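Local structure of exopolysaccharide biosynthesis protein (Pantoea stewartii subsp. stewartii DC283, 6TGF) at residues F90-N95 and A121-P126. The protein modifies biofilm glycan, probably by hydrolysing exopolysaccharide. Numbering follows the deposited sequence.
Sequences FLRDAN and ALIANP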
ATOM      1  N   PHE B  90       8.499  -8.011  70.284  1.00 41.18           N
ATOM      2  CA  PHE B  90       9.378  -6.971  70.878  1.00 41.06           C
ATOM      3  C   PHE B  90       9.087  -5.621  70.213  1.00 40.93           C
ATOM      4  O   PHE B  90       9.132  -5.539  68.970  1.00 40.64           O
ATOM      5  CB  PHE B  90      10.846  -7.378  70.736  1.00 41.00           C
ATOM      6  CG  PHE B  90      11.125  -8.801  71.144  1.00 40.99           C
ATOM      7  CD1 PHE B  90      11.252  -9.147  72.479  1.00 41.06           C
ATOM      8  CD2 PHE B  90      11.238  -9.802  70.193  1.00 41.04           C
ATOM      9  CE1 PHE B  90      11.497 -10.460  72.852  1.00 41.24           C
ATOM     10  CE2 PHE B  90      11.484 -11.113  70.568  1.00 41.18           C
ATOM     11  CZ  PHE B  90      11.613 -11.440  71.896  1.00 41.30           C
ATOM     12  N   LEU B  91       8.779  -4.606  71.026  1.00 41.23           N
ATOM     13  CA  LEU B  91       8.605  -3.198  70.582  1.00 41.46           C
ATOM     14  C   LEU B  91       9.975  -2.516  70.583  1.00 42.06           C
ATOM     15  O   LEU B  91      10.581  -2.416  71.666  1.00 41.88           O
ATOM     16  CB  LEU B  91       7.628  -2.472  71.515  1.00 41.20           C
ATOM     17  CG  LEU B  91       7.449  -0.977  71.248  1.00 41.07           C
ATOM     18  CD1 LEU B  91       6.822  -0.728  69.886  1.00 40.91           C
ATOM     19  CD2 LEU B  91       6.617  -0.325  72.338  1.00 41.00           C
ATOM     20  N   ARG B  92      10.439  -2.083  69.407  1.00 43.13           N
ATOM     21  CA  ARG B  92      11.656  -1.246  69.234  1.00 44.34           C
ATOM     22  C   ARG B  92      11.249   0.230  69.309  1.00 45.00           C
ATOM     23  O   ARG B  92      10.274   0.597  68.629  1.00 44.71           O
ATOM     24  CB  ARG B  92      12.338  -1.565  67.901  1.00 44.63           C
ATOM     25  CG  ARG B  92      13.550  -0.700  67.596  1.00 45.15           C
ATOM     26  CD  ARG B  92      14.136  -1.037  66.240  1.00 45.48           C
ATOM     27  NE  ARG B  92      13.417  -0.388  65.152  1.00 45.54           N
ATOM     28  CZ  ARG B  92      13.518  -0.722  63.869  1.00 45.75           C
ATOM     29  NH1 ARG B  92      14.307  -1.717  63.497  1.00 45.95           N
ATOM     30  NH2 ARG B  92      12.823  -0.062  62.958  1.00 45.69           N
ATOM     31  N   ASP B  93      11.968   1.035  70.098  1.00 46.08           N
ATOM     32  CA  ASP B  93      11.665   2.478  70.317  1.00 46.95           C
ATOM     33  C   ASP B  93      12.585   3.332  69.432  1.00 47.83           C
ATOM     34  O   ASP B  93      13.413   2.752  68.697  1.00 47.76           O
ATOM     35  CB  ASP B  93      11.751   2.849  71.802  1.00 47.04           C
ATOM     36  CG  ASP B  93      13.144   2.812  72.415  1.00 47.19           C
ATOM     37  OD1 ASP B  93      14.130   2.716  71.655  1.00 47.02           O
ATOM     38  OD2 ASP B  93      13.226   2.887  73.657  1.00 47.21           O
ATOM     39  N   ALA B  94      12.428   4.658  69.506  1.00 48.99           N
ATOM     40  CA  ALA B  94      13.161   5.671  68.708  1.00 49.89           C
ATOM     41  C   ALA B  94      14.675   5.479  68.849  1.00 50.74           C
ATOM     42  O   ALA B  94      15.370   5.470  67.813  1.00 50.74           O
ATOM     43  CB  ALA B  94      12.753   7.058  69.140  1.00 50.08           C
ATOM     44  N   ASN B  95      15.159   5.319  70.084  1.00 51.54           N
ATOM     45  CA  ASN B  95      16.608   5.268  70.418  1.00 52.08           C
ATOM     46  C   ASN B  95      17.167   3.875  70.101  1.00 51.63           C
ATOM     47  O   ASN B  95      18.390   3.693  70.245  1.00 52.39           O
ATOM     48  CB  ASN B  95      16.857   5.673  71.873  1.00 52.77           C
ATOM     49  CG  ASN B  95      16.237   7.011  72.220  1.00 53.24           C
ATOM     50  OD1 ASN B  95      15.284   7.077  72.995  1.00 53.04           O
ATOM     51  ND2 ASN B  95      16.753   8.080  71.634  1.00 53.52           N
ATOM     52  N   ALA B 121       8.949  -0.116  65.866  1.00 36.66           N
ATOM     53  CA  ALA B 121       8.714  -1.359  65.095  1.00 36.43           C
ATOM     54  C   ALA B 121       8.339  -2.496  66.050  1.00 36.30           C
ATOM     55  O   ALA B 121       8.833  -2.497  67.196  1.00 36.25           O
ATOM     56  CB  ALA B 121       9.939  -1.708  64.285  1.00 36.49           C
ATOM     57  N   LEU B 122       7.489  -3.414  65.587  1.00 36.15           N
ATOM     58  CA  LEU B 122       7.180  -4.698  66.270  1.00 36.25           C
ATOM     59  C   LEU B 122       8.011  -5.802  65.611  1.00 36.39           C
ATOM     60  O   LEU B 122       7.724  -6.131  64.443  1.00 36.38           O
ATOM     61  CB  LEU B 122       5.679  -4.989  66.164  1.00 36.16           C
ATOM     62  CG  LEU B 122       4.756  -4.012  66.893  1.00 36.15           C
ATOM     63  CD1 LEU B 122       3.297  -4.382  66.674  1.00 36.15           C
ATOM     64  CD2 LEU B 122       5.068  -3.961  68.381  1.00 36.22           C
ATOM     65  N   ILE B 123       9.020  -6.320  66.320  1.00 36.57           N
ATOM     66  CA  ILE B 123       9.880  -7.451  65.860  1.00 36.78           C
ATOM     67  C   ILE B 123       9.281  -8.763  66.379  1.00 36.89           C
ATOM     68  O   ILE B 123       8.917  -8.822  67.573  1.00 36.78           O
ATOM     69  CB  ILE B 123      11.349  -7.265  66.300  1.00 36.91           C
ATOM     70  CG1 ILE B 123      12.009  -6.080  65.589  1.00 36.92           C
ATOM     71  CG2 ILE B 123      12.151  -8.543  66.098  1.00 37.14           C
ATOM     72  CD1 ILE B 123      12.067  -4.822  66.412  1.00 36.97           C
ATOM     73  N   ALA B 124       9.189  -9.769  65.504  1.00 37.04           N
ATOM     74  CA  ALA B 124       8.728 -11.144  65.812  1.00 37.30           C
ATOM     75  C   ALA B 124       9.141 -12.082  64.672  1.00 37.62           C
ATOM     76  O   ALA B 124       9.779 -11.605  63.711  1.00 37.40           O
ATOM     77  CB  ALA B 124       7.233 -11.153  66.023  1.00 37.19           C
ATOM     78  N   ASN B 125       8.796 -13.368  64.787  1.00 38.16           N
ATOM     79  CA  ASN B 125       9.045 -14.402  63.746  1.00 38.53           C
ATOM     80  C   ASN B 125       8.298 -13.996  62.478  1.00 38.46           C
ATOM     81  O   ASN B 125       7.094 -13.757  62.534  1.00 38.35           O
ATOM     82  CB  ASN B 125       8.617 -15.791  64.231  1.00 38.86           C
ATOM     83  CG  ASN B 125       9.143 -16.922  63.373  1.00 39.16           C
ATOM     84  OD1 ASN B 125       9.305 -16.776  62.163  1.00 39.07           O
ATOM     85  ND2 ASN B 125       9.395 -18.064  63.990  1.00 39.54           N
ATOM     86  N   PRO B 126       8.971 -13.884  61.307  1.00 38.62           N
ATOM     87  CA  PRO B 126       8.277 -13.597  60.049  1.00 38.73           C
ATOM     88  C   PRO B 126       7.180 -14.634  59.763  1.00 39.20           C
ATOM     89  O   PRO B 126       6.167 -14.271  59.193  1.00 39.26           O
ATOM     90  CB  PRO B 126       9.382 -13.633  58.979  1.00 38.72           C
ATOM     91  CG  PRO B 126      10.546 -14.340  59.645  1.00 38.86           C
ATOM     92  CD  PRO B 126      10.424 -14.011  61.116  1.00 38.79           C
TER
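Leu-91 sets CG anti to its backbone N (chi1 175°), whereas Leu-122 sets CG anti to its carbonyl carbon (chi1 -65°); the two side chains cross obliquely, and methyl CD1 of Leu-91 meets CD2 of Leu-122 at 4.0 Å. Branched and apolar, both leucines also pack against Phe-115 of helix 109-117, which lies on this side of the sheet. Phe-90, Arg-92, Ala-121 and Ile-123 point to the opposite face. There the Arg-92 chain runs extended through CD and then bends at chi3 (82°), which carries NE back over Ala-121. The methyl of Ala-121 lies against one face of the guanidinium, 3.4 Å above its plane and displaced toward the rim; the small side chain of alanine suits a place beneath so broad a flat group. The aliphatic root of the arginine is used too, its CB touching CD1 of Ile-123 at 3.6 Å. Strands 90-92 and 121-124 are antiparallel neighbours in a five-stranded sheet of the head-binding region, flanked by strands 98-101 and 48-51. Phe-90 and Ile-123 form a hydrogen-bonded pair: Phe-90 N reaches Ile-123 O at 2.9 Å, and Ile-123 N returns to Phe-90 O at 2.8 Å. Both are buried, and Phe-90 CD2 comes within 4.4 Å of Ile-123 CG2, a large apolar ring beside a beta-branched residue of a type that favours strands. In the second such pair, Arg-92 N to Ala-121 O measures 2.8 Å, while Ala-121 N to Arg-92 O is the longer at 3.1 Å. Beyond the pairing, OD1 of Asp-93 accepts a hydrogen bond from Asn-97 N across the turn into strand 98-101.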